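Local coordinates for protein aminopeptidase (Aneurinibacillus sp., PDB 2EK8) that probably acts as a zinc-dependent aminopeptidase, removing residues from the N-terminal ends of peptide chains, at residues A[163-168]-A[189-194]; A[217-222]-A[260-265]; A[297-302]-A[358-363]. All coordinates share one frame; numbering follows the deposited sequence.

Interaction 1: A[163-168]-A[189-194]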
loop_
_atom_site.group_PDB
_atom_site.type_symbol
_atom_site.label_atom_id
_atom_site.label_comp_id
_atom_site.label_asym_id
_atom_site.label_seq_id
_atom_site.Cartn_x
_atom_site.Cartn_y
_atom_site.Cartn_z
ATOM N N PHE A 163 10.852 12.371 -17.587
ATOM C CA PHE A 163 9.427 12.575 -17.820
ATOM C C PHE A 163 9.124 13.966 -18.360
ATOM O O PHE A 163 9.971 14.858 -18.355
ATOM C CB PHE A 163 8.623 12.403 -16.524
ATOM C CG PHE A 163 8.585 10.998 -15.994
ATOM C CD1 PHE A 163 8.509 9.909 -16.858
ATOM C CD2 PHE A 163 8.560 10.767 -14.622
ATOM C CE1 PHE A 163 8.406 8.611 -16.360
ATOM C CE2 PHE A 163 8.456 9.474 -14.116
ATOM C CZ PHE A 163 8.378 8.395 -14.986
ATOM N N VAL A 164 7.893 14.128 -18.827
ATOM C CA VAL A 164 7.393 15.398 -19.329
ATOM C C VAL A 164 6.023 15.487 -18.677
ATOM O O VAL A 164 5.501 14.473 -18.214
ATOM C CB VAL A 164 7.239 15.405 -20.866
ATOM C CG1 VAL A 164 8.604 15.298 -21.525
ATOM C CG2 VAL A 164 6.342 14.263 -21.308
ATOM N N ALA A 165 5.446 16.682 -18.621
ATOM C CA ALA A 165 4.136 16.844 -18.001
ATOM C C ALA A 165 3.164 15.779 -18.494
ATOM O O ALA A 165 3.097 15.489 -19.690
ATOM C CB ALA A 165 3.587 18.232 -18.293
ATOM N N ALA A 166 2.415 15.195 -17.566
ATOM C CA ALA A 166 1.447 14.163 -17.908
ATOM C C ALA A 166 0.143 14.399 -17.157
ATOM O O ALA A 166 0.142 14.570 -15.940
ATOM C CB ALA A 166 2.007 12.788 -17.565
ATOM N N VAL A 167 -0.964 14.408 -17.892
ATOM C CA VAL A 167 -2.279 14.618 -17.298
ATOM C C VAL A 167 -3.251 13.536 -17.751
ATOM O O VAL A 167 -3.176 13.054 -18.881
ATOM C CB VAL A 167 -2.853 15.999 -17.684
ATOM C CG1 VAL A 167 -1.913 17.098 -17.217
ATOM C CG2 VAL A 167 -3.059 16.079 -19.189
ATOM N N GLY A 168 -4.162 13.155 -16.861
ATOM C CA GLY A 168 -5.129 12.125 -17.193
ATOM C C GLY A 168 -6.525 12.664 -17.430
ATOM O O GLY A 168 -6.895 13.710 -16.896
ATOM N N ALA A 189 -3.613 21.062 -28.928
ATOM C CA ALA A 189 -3.975 21.047 -27.518
ATOM C C ALA A 189 -3.025 21.880 -26.677
ATOM O O ALA A 189 -1.958 22.286 -27.138
ATOM C CB ALA A 189 -3.999 19.614 -27.006
ATOM N N THR A 190 -3.426 22.134 -25.438
ATOM C CA THR A 190 -2.611 22.906 -24.516
ATOM C C THR A 190 -2.463 22.154 -23.204
ATOM O O THR A 190 -3.448 21.693 -22.622
ATOM C CB THR A 190 -3.235 24.285 -24.227
ATOM O OG1 THR A 190 -3.222 25.076 -25.421
ATOM C CG2 THR A 190 -2.452 25.008 -23.138
ATOM N N VAL A 191 -1.224 22.027 -22.747
ATOM C CA VAL A 191 -0.943 21.342 -21.497
ATOM C C VAL A 191 -0.050 22.223 -20.635
ATOM O O VAL A 191 1.135 22.393 -20.921
ATOM C CB VAL A 191 -0.238 19.992 -21.740
ATOM C CG1 VAL A 191 0.082 19.324 -20.410
ATOM C CG2 VAL A 191 -1.125 19.092 -22.581
ATOM N N LYS A 192 -0.636 22.797 -19.590
ATOM C CA LYS A 192 0.105 23.656 -18.680
ATOM C C LYS A 192 0.026 23.133 -17.254
ATOM O O LYS A 192 -1.056 23.037 -16.671
ATOM C CB LYS A 192 -0.430 25.090 -18.729
ATOM C CG LYS A 192 -0.081 25.845 -20.001
ATOM C CD LYS A 192 -0.484 27.309 -19.895
ATOM C CE LYS A 192 -0.125 28.082 -21.154
ATOM N NZ LYS A 192 -0.482 29.523 -21.034
ATOM N N VAL A 193 1.183 22.783 -16.706
ATOM C CA VAL A 193 1.268 22.272 -15.346
ATOM C C VAL A 193 2.155 23.202 -14.532
ATOM O O VAL A 193 3.334 23.373 -14.840
ATOM C CB VAL A 193 1.870 20.853 -15.321
ATOM C CG1 VAL A 193 1.974 20.353 -13.889
ATOM C CG2 VAL A 193 1.010 19.913 -16.152
ATOM N N ALA A 194 1.581 23.810 -13.499
ATOM C CA ALA A 194 2.328 24.726 -12.646
ATOM C C ALA A 194 2.074 24.415 -11.178
ATOM O O ALA A 194 0.966 24.037 -10.796
ATOM C CB ALA A 194 1.930 26.164 -12.952
#
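The methyl of A165 presses on CG2 of V193, and at 3.7 Å between A165 CB and V193 CG2 this is the tight spot of the contact. A165 and V167, two apart on their strand, both point at the other strand, and V191 and V193 do the same in return, so four small apolar side chains mesh with no hydrogen bond between the two segments. In V193 the branch that touches is CG2: a chi1 of 179° sets it anti to the carbonyl carbon and turns it toward A165 and V167. CG2 also reaches the V167 methyl, V193 CG2 lying 4.2 Å from V167 CG1. Here strand 165-168 of the PA domain packs face to face on strand 189-194: their directions differ by 107°, nearly at right angles, and their axes come no closer than 7.7 Å. Away from the A165 methyl the fit slackens, with V167 CG1 4.4 Å from V191 CG1. L73 of strand 70-75 touches both of these valines, and I143 of strand 141-145 touches them as well. K192, facing the other way, sends out its extended chain and is itself partly exposed.

Interaction 2: A[217-222]-A[260-265]. With IPA (isopropyl alcohol), chain H.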
loop_
_atom_site.group_PDB
_atom_site.type_symbol
_atom_site.label_atom_id
_atom_site.label_comp_id
_atom_site.label_asym_id
_atom_site.label_seq_id
_atom_site.Cartn_x
_atom_site.Cartn_y
_atom_site.Cartn_z
ATOM N N LYS A 217 13.598 -24.903 24.363
ATOM C CA LYS A 217 12.618 -25.024 23.297
ATOM C C LYS A 217 12.752 -23.919 22.254
ATOM O O LYS A 217 12.090 -23.964 21.221
ATOM C CB LYS A 217 11.200 -25.008 23.874
ATOM C CG LYS A 217 10.884 -26.178 24.792
ATOM C CD LYS A 217 9.438 -26.120 25.262
ATOM C CE LYS A 217 9.109 -27.273 26.195
ATOM N NZ LYS A 217 7.695 -27.204 26.661
ATOM N N ASN A 218 13.606 -22.933 22.511
ATOM C CA ASN A 218 13.769 -21.836 21.559
ATOM C C ASN A 218 14.228 -22.266 20.174
ATOM O O ASN A 218 15.130 -23.088 20.024
ATOM C CB ASN A 218 14.737 -20.777 22.099
ATOM C CG ASN A 218 14.104 -19.894 23.150
ATOM O OD1 ASN A 218 12.887 -19.700 23.161
ATOM N ND2 ASN A 218 14.927 -19.332 24.029
ATOM N N THR A 219 13.581 -21.710 19.157
ATOM C CA THR A 219 13.931 -22.005 17.776
ATOM C C THR A 219 14.663 -20.768 17.271
ATOM O O THR A 219 14.806 -19.783 17.999
ATOM C CB THR A 219 12.678 -22.208 16.896
ATOM O OG1 THR A 219 12.052 -20.940 16.656
ATOM C CG2 THR A 219 11.681 -23.128 17.588
ATOM N N ASN A 220 15.129 -20.817 16.032
ATOM C CA ASN A 220 15.810 -19.668 15.461
ATOM C C ASN A 220 14.879 -19.040 14.424
ATOM O O ASN A 220 15.313 -18.241 13.593
ATOM C CB ASN A 220 17.137 -20.092 14.820
ATOM C CG ASN A 220 16.947 -20.873 13.538
ATOM O OD1 ASN A 220 15.971 -21.602 13.377
ATOM N ND2 ASN A 220 17.897 -20.736 12.619
ATOM N N ASP A 221 13.596 -19.400 14.494
ATOM C CA ASP A 221 12.593 -18.876 13.562
ATOM C C ASP A 221 12.226 -17.424 13.852
ATOM O O ASP A 221 12.296 -16.963 14.992
ATOM C CB ASP A 221 11.292 -19.691 13.607
ATOM C CG ASP A 221 11.451 -21.113 13.106
ATOM O OD1 ASP A 221 12.441 -21.414 12.410
ATOM O OD2 ASP A 221 10.556 -21.932 13.403
ATOM N N ILE A 222 11.817 -16.716 12.806
ATOM C CA ILE A 222 11.406 -15.324 12.919
ATOM C C ILE A 222 10.054 -15.128 12.245
ATOM O O ILE A 222 9.806 -15.668 11.167
ATOM C CB ILE A 222 12.385 -14.367 12.200
ATOM C CG1 ILE A 222 13.816 -14.600 12.684
ATOM C CG2 ILE A 222 11.948 -12.919 12.418
ATOM C CD1 ILE A 222 14.003 -14.434 14.153
ATOM N N THR A 260 7.443 -17.357 24.378
ATOM C CA THR A 260 7.531 -17.652 22.952
ATOM C C THR A 260 8.871 -18.288 22.605
ATOM O O THR A 260 9.889 -17.980 23.218
ATOM C CB THR A 260 7.383 -16.373 22.106
ATOM O OG1 THR A 260 8.342 -15.400 22.541
ATOM C CG2 THR A 260 5.981 -15.801 22.239
ATOM N N ASP A 261 8.874 -19.180 21.622
ATOM C CA ASP A 261 10.121 -19.814 21.216
ATOM C C ASP A 261 10.476 -19.376 19.805
ATOM O O ASP A 261 11.332 -19.972 19.150
ATOM C CB ASP A 261 10.002 -21.337 21.282
ATOM C CG ASP A 261 8.981 -21.884 20.319
ATOM O OD1 ASP A 261 8.386 -21.095 19.540
ATOM O OD2 ASP A 261 8.777 -23.118 20.336
ATOM N N THR A 262 9.809 -18.319 19.351
ATOM C CA THR A 262 10.025 -17.765 18.021
ATOM C C THR A 262 10.142 -16.250 18.130
ATOM O O THR A 262 9.289 -15.600 18.737
ATOM C CB THR A 262 8.840 -18.104 17.085
ATOM O OG1 THR A 262 8.729 -19.524 16.954
ATOM C CG2 THR A 262 9.040 -17.480 15.709
ATOM N N GLU A 263 11.197 -15.690 17.547
ATOM C CA GLU A 263 11.395 -14.247 17.587
ATOM C C GLU A 263 10.254 -13.568 16.839
ATOM O O GLU A 263 9.911 -13.965 15.727
ATOM C CB GLU A 263 12.733 -13.876 16.938
ATOM C CG GLU A 263 13.021 -12.375 16.888
ATOM C CD GLU A 263 14.423 -12.072 16.375
ATOM O OE1 GLU A 263 15.358 -12.821 16.732
ATOM O OE2 GLU A 263 14.596 -11.083 15.626
ATOM N N LEU A 264 9.666 -12.549 17.455
ATOM C CA LEU A 264 8.569 -11.826 16.826
ATOM C C LEU A 264 8.949 -10.374 16.603
ATOM O O LEU A 264 9.419 -9.690 17.519
ATOM C CB LEU A 264 7.306 -11.896 17.693
ATOM C CG LEU A 264 6.703 -13.285 17.925
ATOM C CD1 LEU A 264 5.440 -13.140 18.760
ATOM C CD2 LEU A 264 6.388 -13.956 16.591
ATOM N N ARG A 265 8.767 -9.913 15.372
ATOM C CA ARG A 265 9.079 -8.535 15.027
ATOM C C ARG A 265 7.802 -7.839 14.599
ATOM O O ARG A 265 7.228 -8.172 13.561
ATOM C CB ARG A 265 10.094 -8.483 13.885
ATOM C CG ARG A 265 11.392 -9.191 14.198
ATOM C CD ARG A 265 12.427 -9.004 13.099
ATOM N NE ARG A 265 13.667 -9.686 13.456
ATOM C CZ ARG A 265 14.793 -9.628 12.755
ATOM N NH1 ARG A 265 14.856 -8.914 11.637
ATOM N NH2 ARG A 265 15.864 -10.283 13.184
HETATM C C1 IPA H . 6.761 -23.118 18.396
HETATM C C2 IPA H . 7.979 -23.153 17.453
HETATM C C3 IPA H . 7.555 -23.700 16.148
HETATM O O2 IPA H . 8.462 -21.829 17.242
HETATM O O HOH W 1 10.268 -25.428 20.307
HETATM O O HOH W 2 8.287 -21.266 14.791
#
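The carbonyl oxygen of D261 takes two bonds from one residue, T219. The backbone donor arrives in the carbonyl plane, T219 N to D261 O measuring 2.8 Å with 163° at the hydrogen, and the hydroxyl comes in tilted from that plane, T219 OG1 also 2.8 Å from D261 O. With chi1 at 73°, OG1 sits between the backbone N and the carbonyl carbon of its own residue, which lets it donate to D261 and at the same time accept from D221 N, closing an ST turn. Water 1 donates to both K217 O and D261 OD2, joining the start of the loop to the carboxylate. Further on, E263 N gives a bent bond to D221 O at 3.1 Å. Beside it the T262 methyl lies alongside the D221 side chain, T262 CG2 3.8 Å from D221 CB. R265 meets E263 side-on, both R265 NE (2.7 Å) and R265 NH2 binding E263 OE2 from one face of the carboxylate; R265 NH2 has a second salt bridge, to E290. An isopropanol, probably from the crystallisation liquor, lies by D261 and T262, its exact placing doubtful. I222 then pairs with E263, a parallel bridge between strands 222-228 and 263-269 in the core sheet of an M28 peptidase domain.

Interaction 3: A[297-302]-A[358-363]. With ZN (zinc ion), chain C.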
loop_
_atom_site.group_PDB
_atom_site.type_symbol
_atom_site.label_atom_id
_atom_site.label_comp_id
_atom_site.label_asym_id
_atom_site.label_seq_id
_atom_site.Cartn_x
_atom_site.Cartn_y
_atom_site.Cartn_z
ATOM N N MET A 297 5.585 -13.619 7.216
ATOM C CA MET A 297 5.349 -12.201 7.424
ATOM C C MET A 297 3.847 -11.985 7.254
ATOM O O MET A 297 3.279 -12.336 6.222
ATOM C CB MET A 297 6.137 -11.374 6.400
ATOM C CG MET A 297 6.036 -9.860 6.577
ATOM S SD MET A 297 4.574 -9.138 5.816
ATOM C CE MET A 297 4.562 -7.510 6.578
ATOM N N PHE A 298 3.209 -11.458 8.295
ATOM C CA PHE A 298 1.772 -11.180 8.276
ATOM C C PHE A 298 1.596 -9.668 8.111
ATOM O O PHE A 298 2.095 -8.908 8.934
ATOM C CB PHE A 298 1.119 -11.594 9.602
ATOM C CG PHE A 298 1.133 -13.077 9.868
ATOM C CD1 PHE A 298 -0.058 -13.802 9.890
ATOM C CD2 PHE A 298 2.327 -13.742 10.123
ATOM C CE1 PHE A 298 -0.060 -15.169 10.163
ATOM C CE2 PHE A 298 2.337 -15.113 10.396
ATOM C CZ PHE A 298 1.140 -15.825 10.417
ATOM N N GLN A 299 0.903 -9.238 7.055
ATOM C CA GLN A 299 0.653 -7.813 6.821
ATOM C C GLN A 299 -0.810 -7.502 7.125
ATOM O O GLN A 299 -1.715 -8.179 6.628
ATOM C CB GLN A 299 0.955 -7.427 5.366
ATOM C CG GLN A 299 0.535 -5.994 4.982
ATOM C CD GLN A 299 1.388 -4.912 5.642
ATOM O OE1 GLN A 299 2.293 -5.204 6.425
ATOM N NE2 GLN A 299 1.098 -3.654 5.320
ATOM N N LEU A 300 -1.028 -6.484 7.952
ATOM C CA LEU A 300 -2.367 -6.061 8.345
ATOM C C LEU A 300 -2.647 -4.706 7.697
ATOM O O LEU A 300 -2.007 -3.715 8.024
ATOM C CB LEU A 300 -2.436 -5.929 9.868
ATOM C CG LEU A 300 -2.190 -7.222 10.651
ATOM C CD1 LEU A 300 -1.653 -6.907 12.037
ATOM C CD2 LEU A 300 -3.496 -8.004 10.733
ATOM N N ASP A 301 -3.599 -4.668 6.775
ATOM C CA ASP A 301 -3.927 -3.423 6.087
ATOM C C ASP A 301 -5.428 -3.416 5.836
ATOM O O ASP A 301 -5.931 -4.243 5.068
ATOM C CB ASP A 301 -3.170 -3.354 4.749
ATOM C CG ASP A 301 -3.075 -1.934 4.184
ATOM O OD1 ASP A 301 -3.821 -1.046 4.643
ATOM O OD2 ASP A 301 -2.253 -1.710 3.267
ATOM N N MET A 302 -6.120 -2.481 6.491
ATOM C CA MET A 302 -7.570 -2.309 6.390
ATOM C C MET A 302 -8.266 -3.524 6.983
ATOM O O MET A 302 -8.758 -4.400 6.270
ATOM C CB MET A 302 -7.960 -2.066 4.923
ATOM C CG MET A 302 -7.274 -0.806 4.383
ATOM S SD MET A 302 -7.629 -0.313 2.691
ATOM C CE MET A 302 -6.740 -1.514 1.780
ATOM N N ALA A 358 4.598 -14.708 2.769
ATOM C CA ALA A 358 3.913 -13.517 3.246
ATOM C C ALA A 358 2.485 -13.449 2.749
ATOM O O ALA A 358 2.160 -13.958 1.678
ATOM C CB ALA A 358 4.671 -12.278 2.805
ATOM N N ALA A 359 1.627 -12.819 3.541
ATOM C CA ALA A 359 0.236 -12.661 3.156
ATOM C C ALA A 359 -0.345 -11.401 3.781
ATOM O O ALA A 359 0.055 -10.991 4.873
ATOM C CB ALA A 359 -0.575 -13.881 3.585
ATOM N N LEU A 360 -1.279 -10.793 3.060
ATOM C CA LEU A 360 -1.977 -9.595 3.503
ATOM C C LEU A 360 -3.350 -10.002 4.032
ATOM O O LEU A 360 -4.063 -10.762 3.379
ATOM C CB LEU A 360 -2.169 -8.628 2.333
ATOM C CG LEU A 360 -3.324 -7.621 2.460
ATOM C CD1 LEU A 360 -3.023 -6.618 3.566
ATOM C CD2 LEU A 360 -3.538 -6.906 1.125
ATOM N N PHE A 361 -3.700 -9.513 5.217
ATOM C CA PHE A 361 -5.004 -9.782 5.822
ATOM C C PHE A 361 -5.778 -8.481 5.678
ATOM O O PHE A 361 -5.327 -7.427 6.129
ATOM C CB PHE A 361 -4.837 -10.169 7.293
ATOM C CG PHE A 361 -4.224 -11.530 7.481
ATOM C CD1 PHE A 361 -5.014 -12.628 7.799
ATOM C CD2 PHE A 361 -2.862 -11.721 7.281
ATOM C CE1 PHE A 361 -4.455 -13.904 7.911
ATOM C CE2 PHE A 361 -2.294 -12.994 7.392
ATOM C CZ PHE A 361 -3.091 -14.082 7.706
ATOM N N ILE A 362 -6.948 -8.565 5.054
ATOM C CA ILE A 362 -7.757 -7.384 4.792
ATOM C C ILE A 362 -9.214 -7.784 4.591
ATOM O O ILE A 362 -9.507 -8.940 4.297
ATOM C CB ILE A 362 -7.237 -6.694 3.513
ATOM C CG1 ILE A 362 -8.105 -5.496 3.137
ATOM C CG2 ILE A 362 -7.201 -7.707 2.366
ATOM C CD1 ILE A 362 -7.469 -4.636 2.057
ATOM N N HIS A 363 -10.121 -6.830 4.779
ATOM C CA HIS A 363 -11.540 -7.089 4.575
ATOM C C HIS A 363 -11.839 -6.642 3.147
ATOM O O HIS A 363 -11.624 -5.479 2.791
ATOM C CB HIS A 363 -12.387 -6.290 5.569
ATOM C CG HIS A 363 -12.238 -6.737 6.990
ATOM N ND1 HIS A 363 -12.738 -7.936 7.454
ATOM C CD2 HIS A 363 -11.649 -6.140 8.053
ATOM C CE1 HIS A 363 -12.466 -8.056 8.742
ATOM N NE2 HIS A 363 -11.805 -6.980 9.130
HETATM ZN ZN ZN C . -3.039 0.502 3.430
HETATM O O HOH W 3 -2.919 1.040 1.460
#
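A zinc site of this M28 peptidase domain takes one of its ligands from the end of a parallel strand pair, 297-300 with 358-363. D301, just past the first strand, holds the ion with both carboxylate oxygens, D301 OD1 at 2.1 Å and D301 OD2 at 2.4 Å from zinc; H228, D240 and water 3 complete the set. With CG anti to the backbone N (chi1 -161°), the carboxylate swings out to the metal, while D301 CB rests 3.5 Å from L360 CD1. The S346 hydroxyl is hydrogen-bonded to D301 OD2, and Q299 NE2 to that same S346 OG. Between the backbones the bonds alternate: A359 N to M297 O, Q299 N to A359 O, then F361 N to Q299 O at 2.8 Å and 170°. D301 N to F361 O is weak, and H363 N to M302 O ends the series. On the face carrying F298 and F361 the two rings lie near parallel, planes at 15°, but slid apart with centroids 5.7 Å from each other, so they meet at F298 CD1 and F361 CE2. Cutting F361 back to an alanine is likely to open a gap beside the F298 ring and let that ring shift. Helix 322-334 sends V323 against both rings, helix 382-400 packs on F298 and L300, helix 348-352 lies against M297 and L360, and strand 222-228 continues the pairing beyond 297-300.

The three interactions follow one another along the chain, each closing before the next opens. Interaction 1 stands apart: its centre is about 53 Å from that of interaction 2 and about 37 Å from that of interaction 3, in the part of the chain built round the PA domain. Interactions 2 and 3 both lie in the M28 peptidase range, centres about 21 Å apart and nearest atoms about 6 Å, without touching. Strand 222-228 runs between 263-269 and 294-300, so it links the loop end of interaction 2 to the zinc-bearing pair of interaction 3. The long, interrupted strand 188-210 carries the 189-194 side of interaction 1 and, farther along, pairs with 263-269, physically joining the two domains.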